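Local coordinates for protein N-acetylgalactosaminyltransferase 7 (Homo sapiens, PDB 6IWR) that is a two-domain glycosyltransferase with a GT-A-type fold and a ricin-type beta-trefoil lectin domain, at residues K362-G367 and K451-E456; E410-E415 and H445-F450. All blocks are in the same frame, centred on the assembly; numbering follows the deposited sequence.

Contact 1: K362-G367 and K451-E456; sequences KIWQCG and KWFMEE
W452 O takes two backbone bonds, from E455 N at 3.0 Å and from E456 N at 2.8 Å, in a helix that widens to a pi-type turn over 453-456. The W452 indole has CG anti to the backbone N (chi1 167°), and its benzo corner, CZ3 and CH2, lies beside W364 O. That carbonyl also receives a weak bond from G367 N within the Schellman motif that ends helix 355-365, with positive-phi G367 as the C-prime residue. E456 CB covers one face of the W452 ring toward its rim. Here the C-terminal end of helix 355-365 meets helix 450-457. F453, also with CG anti to its backbone N, crosses W364 at about a right angle. W364 CD1 stands 3.5 Å from F453 CE1, at the phenyl edge and near its plane. The five-membered ring of W364 and the F453 ring are inclined by 44°, with centroids 5.3 Å apart: an oblique pair. W364 NE1 is bonded to S324 O, which probably helps fix the indole's direction. Q365 crosses F453 at about a right angle, with Q365 CG 4.1 Å from F453 CB.

Contact 2: E410-E415 and H445-F450; sequences EVWWDE and HNCKSF
D414 and F450 share the one hydrogen bond between 410-415 and 445-450: F450 N donates to D414 OD2 at 2.8 Å. The N-H points well at the oxygen (161°) and arrives on the syn side of the carboxylate, though tilted 34° out of its plane. D414 OD1 turns to R442 in a salt bridge, so the group spans an arginine and a helix start, and both would be expected to favour its charged form. The aromatic contact is an offset stack: the five-membered ring of W413 and the F450 ring lie 16° from parallel with centroids 4.3 Å apart, and the two side chains run side by side in the same direction. F450 CZ sits over a face of the indole toward its rim. In addition, W413 CA makes a CH-pi contact over a face of F450, 4.0 Å from the ring centroid. Apolar contact is slighter, with C447 CB at the edge of the W412 ring, 4.3 Å from W412 CZ3. The loop carries two helix-end motifs: a Schellman motif with N446 as C-prime residue closes helix 436-444, and S449 is the N-cap of helix 450-457, its OG bonded to W452 N while D414 takes the amide of the first helical residue.

In the fold
Contacts 1 and 2 have centres about 8 Å apart and lie on the same side of the chain's centre. Along the chain the order is 362-367, 410-415, 445-450, 451-456, so contact 2 joins segments that fall between the two of contact 1. Segments 445-450 and 451-456 are consecutive, running from the loop after helix 436-444 into helix 450-457. The C366–C447 disulfide bonds the contacts covalently, and Q365 O probably accepts a hydrogen bond from K448 N beside it. W412 packs on K362, Q365 and C366, bringing helix 400-412 against helix 355-365. Covalent bond, backbone bond and side-chain packing thus join helices 355-365 and 400-412 and the loop before helix 450-457.

Contact 1: K362-G367 and K451-E456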
loop_
_atom_site.group_PDB
_atom_site.type_symbol
_atom_site.label_atom_id
_atom_site.label_comp_id
_atom_site.label_asym_id
_atom_site.label_seq_id
_atom_site.Cartn_x
_atom_site.Cartn_y
_atom_site.Cartn_z
ATOM N N LYS A 362 6.278 26.609 -22.228
ATOM C CA LYS A 362 7.009 27.839 -22.563
ATOM C C LYS A 362 7.973 27.621 -23.729
ATOM O O LYS A 362 7.979 28.388 -24.704
ATOM C CB LYS A 362 7.790 28.386 -21.358
ATOM C CG LYS A 362 6.939 29.103 -20.348
ATOM C CD LYS A 362 7.687 30.192 -19.609
ATOM C CE LYS A 362 8.399 29.656 -18.384
ATOM N NZ LYS A 362 8.191 30.544 -17.216
ATOM N N ILE A 363 8.831 26.599 -23.630
ATOM C CA ILE A 363 9.851 26.427 -24.657
ATOM C C ILE A 363 9.194 26.225 -26.017
ATOM O O ILE A 363 9.568 26.852 -27.021
ATOM C CB ILE A 363 10.776 25.254 -24.314
ATOM C CG1 ILE A 363 11.657 25.613 -23.138
ATOM C CG2 ILE A 363 11.594 24.885 -25.519
ATOM C CD1 ILE A 363 12.489 24.443 -22.646
ATOM N N TRP A 364 8.213 25.329 -26.070
ATOM C CA TRP A 364 7.644 24.944 -27.350
ATOM C C TRP A 364 6.815 26.075 -27.943
ATOM O O TRP A 364 7.003 26.450 -29.109
ATOM C CB TRP A 364 6.799 23.690 -27.177
ATOM C CG TRP A 364 7.538 22.403 -27.300
ATOM C CD1 TRP A 364 7.591 21.399 -26.381
ATOM C CD2 TRP A 364 8.285 21.948 -28.434
ATOM N NE1 TRP A 364 8.316 20.349 -26.863
ATOM C CE2 TRP A 364 8.764 20.653 -28.118
ATOM C CE3 TRP A 364 8.581 22.497 -29.691
ATOM C CZ2 TRP A 364 9.559 19.912 -28.998
ATOM C CZ3 TRP A 364 9.351 21.764 -30.569
ATOM C CH2 TRP A 364 9.832 20.475 -30.222
ATOM N N GLN A 365 5.895 26.635 -27.157
ATOM C CA GLN A 365 4.975 27.626 -27.683
ATOM C C GLN A 365 5.628 28.971 -27.938
ATOM O O GLN A 365 5.054 29.792 -28.657
ATOM C CB GLN A 365 3.797 27.799 -26.738
ATOM C CG GLN A 365 2.837 26.631 -26.776
ATOM C CD GLN A 365 1.799 26.736 -25.694
ATOM O OE1 GLN A 365 0.934 27.616 -25.739
ATOM N NE2 GLN A 365 1.893 25.858 -24.696
ATOM N N CYS A 366 6.813 29.221 -27.402
ATOM C CA CYS A 366 7.463 30.498 -27.628
ATOM C C CYS A 366 8.622 30.380 -28.592
ATOM O O CYS A 366 9.479 31.269 -28.625
ATOM C CB CYS A 366 7.909 31.120 -26.305
ATOM S SG CYS A 366 6.503 31.312 -25.149
ATOM N N GLY A 367 8.664 29.313 -29.381
ATOM C CA GLY A 367 9.609 29.235 -30.469
ATOM C C GLY A 367 10.824 28.365 -30.251
ATOM O O GLY A 367 11.646 28.250 -31.161
ATOM N N LYS A 451 -3.392 25.167 -29.093
ATOM C CA LYS A 451 -4.019 24.372 -30.139
ATOM C C LYS A 451 -2.993 23.979 -31.214
ATOM O O LYS A 451 -2.936 22.818 -31.649
ATOM C CB LYS A 451 -5.198 25.174 -30.704
ATOM C CG LYS A 451 -6.227 24.413 -31.528
ATOM C CD LYS A 451 -6.751 23.178 -30.809
ATOM C CE LYS A 451 -7.538 22.276 -31.767
ATOM N NZ LYS A 451 -7.916 20.980 -31.146
ATOM N N TRP A 452 -2.151 24.932 -31.640
ATOM C CA TRP A 452 -1.018 24.580 -32.500
ATOM C C TRP A 452 -0.170 23.501 -31.848
ATOM O O TRP A 452 0.119 22.461 -32.449
ATOM C CB TRP A 452 -0.169 25.816 -32.809
ATOM C CG TRP A 452 1.167 25.501 -33.422
ATOM C CD1 TRP A 452 1.475 25.398 -34.762
ATOM C CD2 TRP A 452 2.382 25.250 -32.715
ATOM N NE1 TRP A 452 2.805 25.094 -34.919
ATOM C CE2 TRP A 452 3.381 24.983 -33.677
ATOM C CE3 TRP A 452 2.715 25.185 -31.359
ATOM C CZ2 TRP A 452 4.697 24.672 -33.318
ATOM C CZ3 TRP A 452 4.023 24.885 -31.007
ATOM C CH2 TRP A 452 4.998 24.638 -31.981
ATOM N N PHE A 453 0.222 23.730 -30.605
ATOM C CA PHE A 453 1.084 22.783 -29.910
ATOM C C PHE A 453 0.504 21.371 -29.946
ATOM O O PHE A 453 1.216 20.411 -30.258
ATOM C CB PHE A 453 1.294 23.264 -28.480
ATOM C CG PHE A 453 2.071 22.327 -27.622
ATOM C CD1 PHE A 453 3.430 22.122 -27.845
ATOM C CD2 PHE A 453 1.451 21.675 -26.556
ATOM C CE1 PHE A 453 4.155 21.281 -27.014
ATOM C CE2 PHE A 453 2.164 20.816 -25.728
ATOM C CZ PHE A 453 3.521 20.619 -25.953
ATOM N N MET A 454 -0.795 21.229 -29.654
ATOM C CA MET A 454 -1.393 19.901 -29.584
ATOM C C MET A 454 -1.482 19.241 -30.953
ATOM O O MET A 454 -1.519 18.007 -31.055
ATOM C CB MET A 454 -2.781 19.978 -28.957
ATOM C CG MET A 454 -2.830 19.930 -27.426
ATOM S SD MET A 454 -2.080 18.430 -26.754
ATOM C CE MET A 454 -0.629 19.266 -26.148
ATOM N N GLU A 455 -1.518 20.032 -32.011
ATOM C CA GLU A 455 -1.776 19.478 -33.327
ATOM C C GLU A 455 -0.509 19.277 -34.149
ATOM O O GLU A 455 -0.493 18.415 -35.037
ATOM C CB GLU A 455 -2.784 20.377 -34.058
ATOM C CG GLU A 455 -4.184 20.259 -33.421
ATOM C CD GLU A 455 -5.247 21.108 -34.108
ATOM O OE1 GLU A 455 -4.902 21.921 -34.983
ATOM O OE2 GLU A 455 -6.437 20.962 -33.776
ATOM N N GLU A 456 0.556 20.016 -33.839
ATOM C CA GLU A 456 1.816 19.969 -34.567
ATOM C C GLU A 456 2.903 19.202 -33.819
ATOM O O GLU A 456 3.577 18.349 -34.410
ATOM C CB GLU A 456 2.288 21.400 -34.862
ATOM C CG GLU A 456 3.619 21.491 -35.588
ATOM C CD GLU A 456 3.617 20.722 -36.886
ATOM O OE1 GLU A 456 4.669 20.128 -37.227
ATOM O OE2 GLU A 456 2.560 20.706 -37.547
#

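Contact 2: E410-E415 and H445-F450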
loop_
_atom_site.group_PDB
_atom_site.type_symbol
_atom_site.label_atom_id
_atom_site.label_comp_id
_atom_site.label_asym_id
_atom_site.label_seq_id
_atom_site.Cartn_x
_atom_site.Cartn_y
_atom_site.Cartn_z
ATOM N N GLU A 410 -3.933 27.538 -16.670
ATOM C CA GLU A 410 -4.609 28.797 -16.943
ATOM C C GLU A 410 -3.783 29.703 -17.860
ATOM O O GLU A 410 -4.349 30.516 -18.613
ATOM C CB GLU A 410 -4.928 29.511 -15.625
ATOM C CG GLU A 410 -6.266 29.121 -14.939
ATOM C CD GLU A 410 -7.474 29.212 -15.858
ATOM O OE1 GLU A 410 -8.428 28.410 -15.676
ATOM O OE2 GLU A 410 -7.459 30.074 -16.767
ATOM N N VAL A 411 -2.453 29.592 -17.833
ATOM C CA VAL A 411 -1.667 30.484 -18.682
ATOM C C VAL A 411 -1.365 29.849 -20.044
ATOM O O VAL A 411 -1.221 30.568 -21.033
ATOM C CB VAL A 411 -0.382 30.959 -17.958
ATOM C CG1 VAL A 411 0.201 29.864 -17.158
ATOM C CG2 VAL A 411 0.665 31.444 -18.964
ATOM N N TRP A 412 -1.330 28.517 -20.142
ATOM C CA TRP A 412 -0.799 27.861 -21.337
ATOM C C TRP A 412 -1.794 27.016 -22.117
ATOM O O TRP A 412 -1.639 26.898 -23.332
ATOM C CB TRP A 412 0.415 26.981 -20.977
ATOM C CG TRP A 412 1.585 27.787 -20.531
ATOM C CD1 TRP A 412 2.114 27.865 -19.262
ATOM C CD2 TRP A 412 2.347 28.696 -21.335
ATOM N NE1 TRP A 412 3.174 28.769 -19.243
ATOM C CE2 TRP A 412 3.331 29.285 -20.502
ATOM C CE3 TRP A 412 2.281 29.089 -22.676
ATOM C CZ2 TRP A 412 4.232 30.230 -20.974
ATOM C CZ3 TRP A 412 3.189 30.033 -23.142
ATOM C CH2 TRP A 412 4.147 30.589 -22.297
ATOM N N TRP A 413 -2.805 26.423 -21.478
ATOM C CA TRP A 413 -3.629 25.424 -22.157
ATOM C C TRP A 413 -4.799 26.002 -22.943
ATOM O O TRP A 413 -5.506 25.234 -23.607
ATOM C CB TRP A 413 -4.199 24.407 -21.168
ATOM C CG TRP A 413 -3.269 23.326 -20.745
ATOM C CD1 TRP A 413 -1.898 23.381 -20.696
ATOM C CD2 TRP A 413 -3.636 22.011 -20.295
ATOM N NE1 TRP A 413 -1.389 22.181 -20.241
ATOM C CE2 TRP A 413 -2.432 21.325 -19.979
ATOM C CE3 TRP A 413 -4.860 21.347 -20.126
ATOM C CZ2 TRP A 413 -2.419 20.008 -19.514
ATOM C CZ3 TRP A 413 -4.846 20.043 -19.661
ATOM C CH2 TRP A 413 -3.632 19.385 -19.357
ATOM N N ASP A 414 -5.039 27.306 -22.875
ATOM C CA ASP A 414 -6.166 27.901 -23.579
ATOM C C ASP A 414 -7.445 27.088 -23.426
ATOM O O ASP A 414 -7.861 26.767 -22.307
ATOM C CB ASP A 414 -5.873 28.060 -25.066
ATOM C CG ASP A 414 -4.566 28.762 -25.327
ATOM O OD1 ASP A 414 -4.141 29.552 -24.462
ATOM O OD2 ASP A 414 -3.955 28.501 -26.391
ATOM N N GLU A 415 -8.072 26.754 -24.559
ATOM C CA GLU A 415 -9.377 26.111 -24.554
ATOM C C GLU A 415 -9.237 24.754 -23.894
ATOM O O GLU A 415 -10.218 24.178 -23.408
ATOM C CB GLU A 415 -9.956 25.980 -25.970
ATOM C CG GLU A 415 -8.984 25.559 -27.070
ATOM C CD GLU A 415 -8.691 26.692 -28.047
ATOM O OE1 GLU A 415 -8.528 26.422 -29.268
ATOM O OE2 GLU A 415 -8.643 27.854 -27.586
ATOM N N HIS A 445 5.696 38.066 -26.053
ATOM C CA HIS A 445 6.538 37.243 -26.917
ATOM C C HIS A 445 5.771 36.551 -28.038
ATOM O O HIS A 445 6.354 35.734 -28.751
ATOM C CB HIS A 445 7.278 36.195 -26.085
ATOM C CG HIS A 445 8.337 36.774 -25.202
ATOM N ND1 HIS A 445 9.674 36.764 -25.534
ATOM C CD2 HIS A 445 8.257 37.379 -23.992
ATOM C CE1 HIS A 445 10.372 37.333 -24.567
ATOM N NE2 HIS A 445 9.536 37.722 -23.622
ATOM N N ASN A 446 4.483 36.838 -28.200
ATOM C CA ASN A 446 3.724 36.365 -29.351
ATOM C C ASN A 446 3.715 34.846 -29.421
ATOM O O ASN A 446 3.755 34.262 -30.506
ATOM C CB ASN A 446 4.277 36.969 -30.635
ATOM C CG ASN A 446 3.332 37.949 -31.250
ATOM O OD1 ASN A 446 3.593 39.177 -31.276
ATOM N ND2 ASN A 446 2.204 37.422 -31.760
ATOM N N CYS A 447 3.667 34.206 -28.244
ATOM C CA CYS A 447 3.776 32.750 -28.173
ATOM C C CYS A 447 2.580 32.102 -28.860
ATOM O O CYS A 447 1.460 32.621 -28.840
ATOM C CB CYS A 447 3.902 32.259 -26.715
ATOM S SG CYS A 447 5.384 32.910 -25.838
ATOM N N LYS A 448 2.837 30.952 -29.468
ATOM C CA LYS A 448 1.835 30.210 -30.205
ATOM C C LYS A 448 0.786 29.591 -29.278
ATOM O O LYS A 448 0.959 29.476 -28.060
ATOM C CB LYS A 448 2.505 29.124 -31.029
ATOM C CG LYS A 448 3.514 29.662 -31.992
ATOM C CD LYS A 448 3.813 28.665 -33.088
ATOM C CE LYS A 448 5.322 28.532 -33.291
ATOM N NZ LYS A 448 5.605 28.299 -34.725
ATOM N N SER A 449 -0.318 29.181 -29.892
ATOM C CA SER A 449 -1.484 28.693 -29.174
ATOM C C SER A 449 -1.282 27.259 -28.694
ATOM O O SER A 449 -0.540 26.469 -29.289
ATOM C CB SER A 449 -2.712 28.742 -30.073
ATOM O OG SER A 449 -2.516 27.847 -31.159
ATOM N N PHE A 450 -1.966 26.911 -27.609
ATOM C CA PHE A 450 -1.896 25.526 -27.201
ATOM C C PHE A 450 -2.525 24.620 -28.250
ATOM O O PHE A 450 -2.213 23.425 -28.307
ATOM C CB PHE A 450 -2.547 25.341 -25.834
ATOM C CG PHE A 450 -2.181 24.033 -25.173
ATOM C CD1 PHE A 450 -0.922 23.833 -24.646
ATOM C CD2 PHE A 450 -3.088 22.996 -25.120
ATOM C CE1 PHE A 450 -0.575 22.635 -24.064
ATOM C CE2 PHE A 450 -2.752 21.794 -24.542
ATOM C CZ PHE A 450 -1.501 21.617 -24.001
#